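Local coordinates for Cys-Gly metallodipeptidase DUG1 (Saccharomyces cerevisiae, PDB 4G1P), which hydrolyses dipeptides, with high specificity for Cys-Gly, as a zinc- or manganese-dependent enzyme, and serves as catalytic subunit of the complex that degrades glutathione, at residues Y202-R216 and Y410-I423. Residues are numbered along the deposited sequence; the frame is centred on the assembly and turned at random.
Sequences YWLGTKKPVLTYGLR and YGVDPDFTREGGSI. With CYS (cysteine), chain E.
Y213 makes a beta bulge against T417 and R418: between the parallel bridges T212–T417 and L215–E419 the first strand advances three residues and the second two. Y213 N still bonds T417 O (2.9 Å). Its CG sits between the backbone N and carbonyl carbon (chi1 66°), which brings one ring face against R418, whose CG makes a CH-pi contact 3.9 Å from the ring centroid. A water in the plane of the ring, at its edge, accepts from Y213 OH and donates to F416 O. With an alanine here, R418 CG would probably lose its aromatic cover and F416 O the tyrosine end of this water bridge. Ahead of the bulge, L211 bonds D415 O and T417 N in regular parallel fashion. In this M20 metallopeptidase the pair is the parallel part of a mixed sheet; strands 340-349 and 378-391 run antiparallel to 210-226. At one end K208, its chain extended, brings NZ from above the carboxylate plane to D415 OD1 (2.7 Å), and E286 pairs with the same amine. Nearby, W203 points its six-membered ring edge at the Y410 face, planes at 81°. At the other end S422, of the cysteine and glycine pocket, donates OG to R216 O (2.6 Å), while G421 N bonds E419 OE1.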
ATOM      1  N   TYR A 202     -28.757  -3.717  -2.478  1.00 24.49           N
ATOM      2  CA  TYR A 202     -29.298  -2.357  -2.385  1.00 21.68           C
ATOM      3  C   TYR A 202     -30.225  -2.078  -3.537  1.00 20.13           C
ATOM      4  O   TYR A 202     -30.181  -2.775  -4.547  1.00 21.76           O
ATOM      5  CB  TYR A 202     -28.147  -1.340  -2.413  1.00 22.89           C
ATOM      6  CG  TYR A 202     -26.917  -1.919  -1.782  1.00 25.54           C
ATOM      7  CD1 TYR A 202     -25.999  -2.646  -2.541  1.00 24.70           C
ATOM      8  CD2 TYR A 202     -26.712  -1.821  -0.412  1.00 20.32           C
ATOM      9  CE1 TYR A 202     -24.891  -3.230  -1.948  1.00 27.29           C
ATOM     10  CE2 TYR A 202     -25.609  -2.395   0.183  1.00 22.83           C
ATOM     11  CZ  TYR A 202     -24.700  -3.097  -0.582  1.00 26.00           C
ATOM     12  OH  TYR A 202     -23.599  -3.678   0.018  1.00 29.00           O
ATOM     13  N   TRP A 203     -31.046  -1.041  -3.387  1.00 21.01           N
ATOM     14  CA  TRP A 203     -31.831  -0.519  -4.495  1.00 17.97           C
ATOM     15  C   TRP A 203     -30.856  -0.092  -5.549  1.00 20.54           C
ATOM     16  O   TRP A 203     -29.710   0.233  -5.250  1.00 21.68           O
ATOM     17  CB  TRP A 203     -32.615   0.722  -4.082  1.00 18.32           C
ATOM     18  CG  TRP A 203     -33.685   0.488  -3.096  1.00 17.72           C
ATOM     19  CD1 TRP A 203     -34.060  -0.705  -2.558  1.00 17.55           C
ATOM     20  CD2 TRP A 203     -34.541   1.480  -2.518  1.00 19.32           C
ATOM     21  NE1 TRP A 203     -35.095  -0.519  -1.672  1.00 19.55           N
ATOM     22  CE2 TRP A 203     -35.409   0.815  -1.629  1.00 19.70           C
ATOM     23  CE3 TRP A 203     -34.654   2.864  -2.660  1.00 19.81           C
ATOM     24  CZ2 TRP A 203     -36.383   1.486  -0.895  1.00 16.75           C
ATOM     25  CZ3 TRP A 203     -35.618   3.529  -1.929  1.00 17.79           C
ATOM     26  CH2 TRP A 203     -36.471   2.837  -1.059  1.00 18.72           C
ATOM     27  N   LEU A 204     -31.316  -0.066  -6.785  1.00 22.46           N
ATOM     28  CA  LEU A 204     -30.504   0.422  -7.887  1.00 22.30           C
ATOM     29  C   LEU A 204     -30.081   1.879  -7.673  1.00 21.86           C
ATOM     30  O   LEU A 204     -28.931   2.259  -7.900  1.00 26.72           O
ATOM     31  CB  LEU A 204     -31.315   0.303  -9.173  1.00 23.86           C
ATOM     32  CG  LEU A 204     -30.691   0.914 -10.414  1.00 25.49           C
ATOM     33  CD1 LEU A 204     -29.431   0.152 -10.722  1.00 24.34           C
ATOM     34  CD2 LEU A 204     -31.695   0.830 -11.554  1.00 31.15           C
ATOM     35  N   GLY A 205     -31.034   2.692  -7.244  1.00 18.63           N
ATOM     36  CA  GLY A 205     -30.823   4.116  -7.115  1.00 19.55           C
ATOM     37  C   GLY A 205     -31.234   4.488  -5.718  1.00 20.96           C
ATOM     38  O   GLY A 205     -31.097   3.674  -4.802  1.00 20.78           O
ATOM     39  N   THR A 206     -31.759   5.695  -5.547  1.00 18.25           N
ATOM     40  CA  THR A 206     -32.083   6.161  -4.211  1.00 20.97           C
ATOM     41  C   THR A 206     -33.564   6.449  -3.969  1.00 24.01           C
ATOM     42  O   THR A 206     -33.943   6.818  -2.865  1.00 24.85           O
ATOM     43  CB  THR A 206     -31.303   7.426  -3.880  1.00 22.67           C
ATOM     44  OG1 THR A 206     -31.767   8.494  -4.711  1.00 26.27           O
ATOM     45  CG2 THR A 206     -29.805   7.208  -4.096  1.00 19.62           C
ATOM     46  N   LYS A 207     -34.400   6.269  -4.985  1.00 26.39           N
ATOM     47  CA  LYS A 207     -35.780   6.756  -4.923  1.00 25.17           C
ATOM     48  C   LYS A 207     -36.838   5.658  -4.977  1.00 26.69           C
ATOM     49  O   LYS A 207     -37.957   5.861  -4.532  1.00 32.51           O
ATOM     50  CB  LYS A 207     -36.040   7.726  -6.071  1.00 28.76           C
ATOM     51  CG  LYS A 207     -34.869   8.649  -6.400  1.00 37.37           C
ATOM     52  CD  LYS A 207     -34.791   8.911  -7.904  1.00 39.24           C
ATOM     53  CE  LYS A 207     -33.753   9.970  -8.219  1.00 45.40           C
ATOM     54  NZ  LYS A 207     -33.980  11.187  -7.390  1.00 49.72           N
ATOM     55  N   LYS A 208     -36.486   4.503  -5.528  1.00 26.28           N
ATOM     56  CA  LYS A 208     -37.467   3.472  -5.800  1.00 24.47           C
ATOM     57  C   LYS A 208     -36.964   2.080  -5.421  1.00 24.79           C
ATOM     58  O   LYS A 208     -35.913   1.649  -5.889  1.00 22.06           O
ATOM     59  CB  LYS A 208     -37.831   3.497  -7.281  1.00 26.87           C
ATOM     60  CG  LYS A 208     -39.052   2.660  -7.630  1.00 35.55           C
ATOM     61  CD  LYS A 208     -39.276   2.619  -9.132  1.00 39.06           C
ATOM     62  CE  LYS A 208     -40.535   1.835  -9.493  1.00 34.14           C
ATOM     63  NZ  LYS A 208     -40.747   1.864 -10.969  1.00 36.07           N
ATOM     64  N   PRO A 209     -37.732   1.368  -4.580  1.00 21.85           N
ATOM     65  CA  PRO A 209     -37.384   0.017  -4.129  1.00 20.05           C
ATOM     66  C   PRO A 209     -37.319  -0.968  -5.282  1.00 21.90           C
ATOM     67  O   PRO A 209     -37.924  -0.738  -6.326  1.00 23.57           O
ATOM     68  CB  PRO A 209     -38.529  -0.346  -3.176  1.00 19.63           C
ATOM     69  CG  PRO A 209     -39.641   0.572  -3.541  1.00 19.40           C
ATOM     70  CD  PRO A 209     -39.004   1.834  -4.010  1.00 18.95           C
ATOM     71  N   VAL A 210     -36.570  -2.046  -5.098  1.00 19.25           N
ATOM     72  CA  VAL A 210     -36.385  -3.039  -6.149  1.00 22.38           C
ATOM     73  C   VAL A 210     -36.461  -4.435  -5.557  1.00 21.06           C
ATOM     74  O   VAL A 210     -36.331  -4.625  -4.351  1.00 21.36           O
ATOM     75  CB  VAL A 210     -35.000  -2.893  -6.888  1.00 19.21           C
ATOM     76  CG1 VAL A 210     -34.738  -1.461  -7.288  1.00 18.66           C
ATOM     77  CG2 VAL A 210     -33.870  -3.391  -6.024  1.00 18.01           C
ATOM     78  N   LEU A 211     -36.684  -5.417  -6.410  1.00 20.13           N
ATOM     79  CA  LEU A 211     -36.448  -6.790  -6.012  1.00 20.13           C
ATOM     80  C   LEU A 211     -35.413  -7.345  -6.983  1.00 22.78           C
ATOM     81  O   LEU A 211     -35.417  -7.026  -8.184  1.00 20.76           O
ATOM     82  CB  LEU A 211     -37.743  -7.602  -6.011  1.00 22.57           C
ATOM     83  CG  LEU A 211     -38.806  -7.076  -5.040  1.00 20.99           C
ATOM     84  CD1 LEU A 211     -40.049  -7.909  -5.137  1.00 22.19           C
ATOM     85  CD2 LEU A 211     -38.288  -7.070  -3.607  1.00 20.10           C
ATOM     86  N   THR A 212     -34.497  -8.143  -6.455  1.00 18.22           N
ATOM     87  CA  THR A 212     -33.333  -8.501  -7.217  1.00 17.63           C
ATOM     88  C   THR A 212     -33.376  -9.953  -7.605  1.00 20.33           C
ATOM     89  O   THR A 212     -33.522 -10.823  -6.756  1.00 23.25           O
ATOM     90  CB  THR A 212     -32.055  -8.142  -6.456  1.00 19.92           C
ATOM     91  OG1 THR A 212     -31.996  -6.717  -6.318  1.00 20.30           O
ATOM     92  CG2 THR A 212     -30.816  -8.618  -7.212  1.00 21.43           C
ATOM     93  N   TYR A 213     -33.264 -10.213  -8.903  1.00 22.30           N
ATOM     94  CA  TYR A 213     -33.349 -11.579  -9.406  1.00 22.89           C
ATOM     95  C   TYR A 213     -32.041 -12.115 -10.007  1.00 25.38           C
ATOM     96  O   TYR A 213     -32.007 -13.244 -10.512  1.00 26.05           O
ATOM     97  CB  TYR A 213     -34.512 -11.714 -10.404  1.00 24.40           C
ATOM     98  CG  TYR A 213     -34.350 -10.925 -11.692  1.00 24.44           C
ATOM     99  CD1 TYR A 213     -34.802  -9.616 -11.791  1.00 23.40           C
ATOM    100  CD2 TYR A 213     -33.760 -11.496 -12.807  1.00 21.16           C
ATOM    101  CE1 TYR A 213     -34.661  -8.904 -12.953  1.00 23.68           C
ATOM    102  CE2 TYR A 213     -33.610 -10.790 -13.968  1.00 20.42           C
ATOM    103  CZ  TYR A 213     -34.062  -9.498 -14.043  1.00 23.62           C
ATOM    104  OH  TYR A 213     -33.914  -8.798 -15.219  1.00 25.84           O
ATOM    105  N   GLY A 214     -30.969 -11.321  -9.943  1.00 25.92           N
ATOM    106  CA  GLY A 214     -29.685 -11.723 -10.513  1.00 25.14           C
ATOM    107  C   GLY A 214     -28.424 -11.117  -9.910  1.00 24.88           C
ATOM    108  O   GLY A 214     -28.369  -9.924  -9.612  1.00 29.16           O
ATOM    109  N   LEU A 215     -27.395 -11.938  -9.744  1.00 22.91           N
ATOM    110  CA  LEU A 215     -26.111 -11.461  -9.235  1.00 23.45           C
ATOM    111  C   LEU A 215     -24.971 -11.834 -10.161  1.00 25.08           C
ATOM    112  O   LEU A 215     -24.947 -12.927 -10.723  1.00 25.51           O
ATOM    113  CB  LEU A 215     -25.815 -12.089  -7.880  1.00 24.63           C
ATOM    114  CG  LEU A 215     -26.692 -11.699  -6.704  1.00 26.20           C
ATOM    115  CD1 LEU A 215     -26.676 -12.821  -5.710  1.00 22.46           C
ATOM    116  CD2 LEU A 215     -26.160 -10.433  -6.085  1.00 24.04           C
ATOM    117  N   ARG A 216     -24.002 -10.937 -10.302  1.00 25.16           N
ATOM    118  CA  ARG A 216     -22.769 -11.303 -10.972  1.00 20.85           C
ATOM    119  C   ARG A 216     -21.920 -12.093 -10.004  1.00 22.27           C
ATOM    120  O   ARG A 216     -21.985 -11.874  -8.801  1.00 21.30           O
ATOM    121  CB  ARG A 216     -21.978 -10.073 -11.333  1.00 22.04           C
ATOM    122  CG  ARG A 216     -22.456  -9.281 -12.488  1.00 20.67           C
ATOM    123  CD  ARG A 216     -21.914  -7.916 -12.252  1.00 22.39           C
ATOM    124  NE  ARG A 216     -21.319  -7.291 -13.409  1.00 26.73           N
ATOM    125  CZ  ARG A 216     -20.727  -6.105 -13.368  1.00 23.18           C
ATOM    126  NH1 ARG A 216     -20.647  -5.450 -12.222  1.00 20.07           N
ATOM    127  NH2 ARG A 216     -20.223  -5.574 -14.472  1.00 24.62           N
ATOM    128  N   TYR A 410     -44.110   0.857   0.378  1.00 24.64           N
ATOM    129  CA  TYR A 410     -43.625   2.022  -0.358  1.00 23.20           C
ATOM    130  C   TYR A 410     -44.610   2.592  -1.384  1.00 25.96           C
ATOM    131  O   TYR A 410     -44.277   3.532  -2.104  1.00 32.21           O
ATOM    132  CB  TYR A 410     -42.302   1.707  -1.047  1.00 25.64           C
ATOM    133  CG  TYR A 410     -41.151   1.440  -0.115  1.00 23.10           C
ATOM    134  CD1 TYR A 410     -40.483   2.483   0.509  1.00 19.08           C
ATOM    135  CD2 TYR A 410     -40.706   0.137   0.114  1.00 21.76           C
ATOM    136  CE1 TYR A 410     -39.408   2.237   1.341  1.00 21.85           C
ATOM    137  CE2 TYR A 410     -39.641  -0.123   0.950  1.00 17.43           C
ATOM    138  CZ  TYR A 410     -38.990   0.930   1.561  1.00 22.62           C
ATOM    139  OH  TYR A 410     -37.919   0.676   2.394  1.00 21.75           O
ATOM    140  N   GLY A 411     -45.809   2.024  -1.464  1.00 31.76           N
ATOM    141  CA  GLY A 411     -46.853   2.574  -2.310  1.00 28.30           C
ATOM    142  C   GLY A 411     -46.615   2.529  -3.810  1.00 33.77           C
ATOM    143  O   GLY A 411     -47.375   3.131  -4.569  1.00 37.85           O
ATOM    144  N   VAL A 412     -45.558   1.843  -4.242  1.00 30.55           N
ATOM    145  CA  VAL A 412     -45.322   1.595  -5.666  1.00 30.03           C
ATOM    146  C   VAL A 412     -44.877   0.161  -5.804  1.00 32.15           C
ATOM    147  O   VAL A 412     -44.494  -0.462  -4.823  1.00 34.42           O
ATOM    148  CB  VAL A 412     -44.212   2.485  -6.258  1.00 31.84           C
ATOM    149  CG1 VAL A 412     -44.668   3.922  -6.361  1.00 37.60           C
ATOM    150  CG2 VAL A 412     -42.944   2.387  -5.417  1.00 33.76           C
ATOM    151  N   ASP A 413     -44.933  -0.375  -7.013  1.00 35.21           N
ATOM    152  CA  ASP A 413     -44.394  -1.708  -7.243  1.00 32.87           C
ATOM    153  C   ASP A 413     -42.899  -1.577  -7.509  1.00 31.79           C
ATOM    154  O   ASP A 413     -42.457  -0.637  -8.164  1.00 35.79           O
ATOM    155  CB  ASP A 413     -45.119  -2.419  -8.392  1.00 31.21           C
ATOM    156  CG  ASP A 413     -46.576  -2.750  -8.058  1.00 41.00           C
ATOM    157  OD1 ASP A 413     -46.817  -3.568  -7.139  1.00 38.36           O
ATOM    158  OD2 ASP A 413     -47.486  -2.201  -8.722  1.00 47.19           O
ATOM    159  N   PRO A 414     -42.108  -2.504  -6.975  1.00 27.05           N
ATOM    160  CA  PRO A 414     -40.654  -2.417  -7.124  1.00 24.13           C
ATOM    161  C   PRO A 414     -40.223  -2.695  -8.540  1.00 24.52           C
ATOM    162  O   PRO A 414     -40.862  -3.493  -9.198  1.00 31.56           O
ATOM    163  CB  PRO A 414     -40.152  -3.549  -6.231  1.00 23.05           C
ATOM    164  CG  PRO A 414     -41.297  -4.517  -6.196  1.00 26.13           C
ATOM    165  CD  PRO A 414     -42.518  -3.667  -6.178  1.00 23.51           C
ATOM    166  N   ASP A 415     -39.156  -2.060  -9.003  1.00 24.72           N
ATOM    167  CA  ASP A 415     -38.520  -2.490 -10.230  1.00 22.51           C
ATOM    168  C   ASP A 415     -37.930  -3.871 -10.016  1.00 25.14           C
ATOM    169  O   ASP A 415     -37.594  -4.250  -8.887  1.00 24.83           O
ATOM    170  CB  ASP A 415     -37.417  -1.517 -10.651  1.00 27.06           C
ATOM    171  CG  ASP A 415     -37.968  -0.249 -11.272  1.00 35.28           C
ATOM    172  OD1 ASP A 415     -39.155  -0.260 -11.659  1.00 42.45           O
ATOM    173  OD2 ASP A 415     -37.229   0.752 -11.380  1.00 37.01           O
ATOM    174  N   PHE A 416     -37.822  -4.640 -11.091  1.00 24.24           N
ATOM    175  CA  PHE A 416     -37.139  -5.920 -11.017  1.00 25.90           C
ATOM    176  C   PHE A 416     -35.735  -5.782 -11.592  1.00 24.35           C
ATOM    177  O   PHE A 416     -35.553  -5.469 -12.762  1.00 25.65           O
ATOM    178  CB  PHE A 416     -37.933  -6.991 -11.748  1.00 27.07           C
ATOM    179  CG  PHE A 416     -39.162  -7.438 -11.014  1.00 30.20           C
ATOM    180  CD1 PHE A 416     -40.303  -6.662 -11.009  1.00 32.16           C
ATOM    181  CD2 PHE A 416     -39.176  -8.645 -10.337  1.00 31.57           C
ATOM    182  CE1 PHE A 416     -41.440  -7.084 -10.342  1.00 40.51           C
ATOM    183  CE2 PHE A 416     -40.302  -9.074  -9.666  1.00 32.04           C
ATOM    184  CZ  PHE A 416     -41.438  -8.296  -9.672  1.00 38.13           C
ATOM    185  N   THR A 417     -34.732  -5.985 -10.754  1.00 26.10           N
ATOM    186  CA  THR A 417     -33.381  -5.602 -11.128  1.00 22.30           C
ATOM    187  C   THR A 417     -32.404  -6.729 -10.918  1.00 23.36           C
ATOM    188  O   THR A 417     -32.660  -7.677 -10.177  1.00 22.38           O
ATOM    189  CB  THR A 417     -32.876  -4.437 -10.271  1.00 20.80           C
ATOM    190  OG1 THR A 417     -32.847  -4.853  -8.901  1.00 24.61           O
ATOM    191  CG2 THR A 417     -33.773  -3.228 -10.407  1.00 19.60           C
ATOM    192  N   ARG A 418     -31.261  -6.608 -11.571  1.00 26.46           N
ATOM    193  CA  ARG A 418     -30.154  -7.492 -11.285  1.00 26.05           C
ATOM    194  C   ARG A 418     -29.148  -6.725 -10.450  1.00 23.28           C
ATOM    195  O   ARG A 418     -29.381  -5.569 -10.119  1.00 19.86           O
ATOM    196  CB  ARG A 418     -29.571  -8.031 -12.585  1.00 24.69           C
ATOM    197  CG  ARG A 418     -30.567  -8.935 -13.291  1.00 23.76           C
ATOM    198  CD  ARG A 418     -30.161  -9.244 -14.703  1.00 27.98           C
ATOM    199  NE  ARG A 418     -29.061 -10.197 -14.754  1.00 25.68           N
ATOM    200  CZ  ARG A 418     -28.723 -10.863 -15.846  1.00 24.49           C
ATOM    201  NH1 ARG A 418     -29.416 -10.692 -16.961  1.00 25.50           N
ATOM    202  NH2 ARG A 418     -27.709 -11.709 -15.820  1.00 24.87           N
ATOM    203  N   GLU A 419     -28.058  -7.382 -10.078  1.00 25.02           N
ATOM    204  CA  GLU A 419     -27.043  -6.766  -9.232  1.00 26.10           C
ATOM    205  C   GLU A 419     -25.667  -6.846  -9.870  1.00 27.90           C
ATOM    206  O   GLU A 419     -25.271  -7.895 -10.399  1.00 22.84           O
ATOM    207  CB  GLU A 419     -26.977  -7.470  -7.879  1.00 25.29           C
ATOM    208  CG  GLU A 419     -27.446  -6.640  -6.715  1.00 30.48           C
ATOM    209  CD  GLU A 419     -26.618  -5.395  -6.494  1.00 30.99           C
ATOM    210  OE1 GLU A 419     -25.372  -5.484  -6.561  1.00 26.03           O
ATOM    211  OE2 GLU A 419     -27.225  -4.326  -6.247  1.00 34.71           O
ATOM    212  N   GLY A 420     -24.939  -5.735  -9.798  1.00 26.51           N
ATOM    213  CA  GLY A 420     -23.537  -5.717 -10.172  1.00 23.12           C
ATOM    214  C   GLY A 420     -22.696  -6.427  -9.127  1.00 24.95           C
ATOM    215  O   GLY A 420     -21.670  -7.032  -9.435  1.00 22.97           O
ATOM    216  N   GLY A 421     -23.143  -6.358  -7.878  1.00 27.36           N
ATOM    217  CA  GLY A 421     -22.439  -6.990  -6.781  1.00 23.81           C
ATOM    218  C   GLY A 421     -22.640  -8.490  -6.765  1.00 25.76           C
ATOM    219  O   GLY A 421     -23.268  -9.041  -7.673  1.00 28.63           O
ATOM    220  N   SER A 422     -22.127  -9.140  -5.721  1.00 23.92           N
ATOM    221  CA  SER A 422     -22.125 -10.588  -5.629  1.00 21.36           C
ATOM    222  C   SER A 422     -22.494 -11.083  -4.247  1.00 27.96           C
ATOM    223  O   SER A 422     -22.137 -10.482  -3.240  1.00 29.21           O
ATOM    224  CB  SER A 422     -20.746 -11.113  -5.966  1.00 19.46           C
ATOM    225  OG  SER A 422     -20.348 -10.596  -7.207  1.00 23.95           O
ATOM    226  N   ILE A 423     -23.214 -12.191  -4.200  1.00 29.57           N
ATOM    227  CA  ILE A 423     -23.428 -12.885  -2.947  1.00 23.43           C
ATOM    228  C   ILE A 423     -23.154 -14.344  -3.214  1.00 24.71           C
ATOM    229  O   ILE A 423     -24.053 -15.106  -3.467  1.00 27.50           O
ATOM    230  CB  ILE A 423     -24.843 -12.715  -2.430  1.00 23.80           C
ATOM    231  CG1 ILE A 423     -25.213 -11.230  -2.364  1.00 25.45           C
ATOM    232  CG2 ILE A 423     -24.970 -13.367  -1.074  1.00 25.85           C
ATOM    233  CD1 ILE A 423     -26.695 -10.959  -2.135  1.00 22.05           C
TER
HETATM  234  N   CYS E 504     -18.001  -8.245  -1.396  1.00 36.02           N
HETATM  235  CA  CYS E 504     -17.193  -8.731  -2.496  1.00 32.93           C
HETATM  236  C   CYS E 504     -17.799  -8.240  -3.813  1.00 23.46           C
HETATM  237  O   CYS E 504     -18.977  -8.462  -4.090  1.00 23.01           O
HETATM  238  CB  CYS E 504     -17.075 -10.256  -2.451  1.00 31.10           C
HETATM  239  SG  CYS E 504     -16.060 -10.948  -3.720  1.00 49.16           S
HETATM  240  O   HOH W   1     -43.084  -0.439 -10.939  1.00 36.98           O
HETATM  241  O   HOH W   2     -34.638  -5.934 -15.109  1.00 23.28           O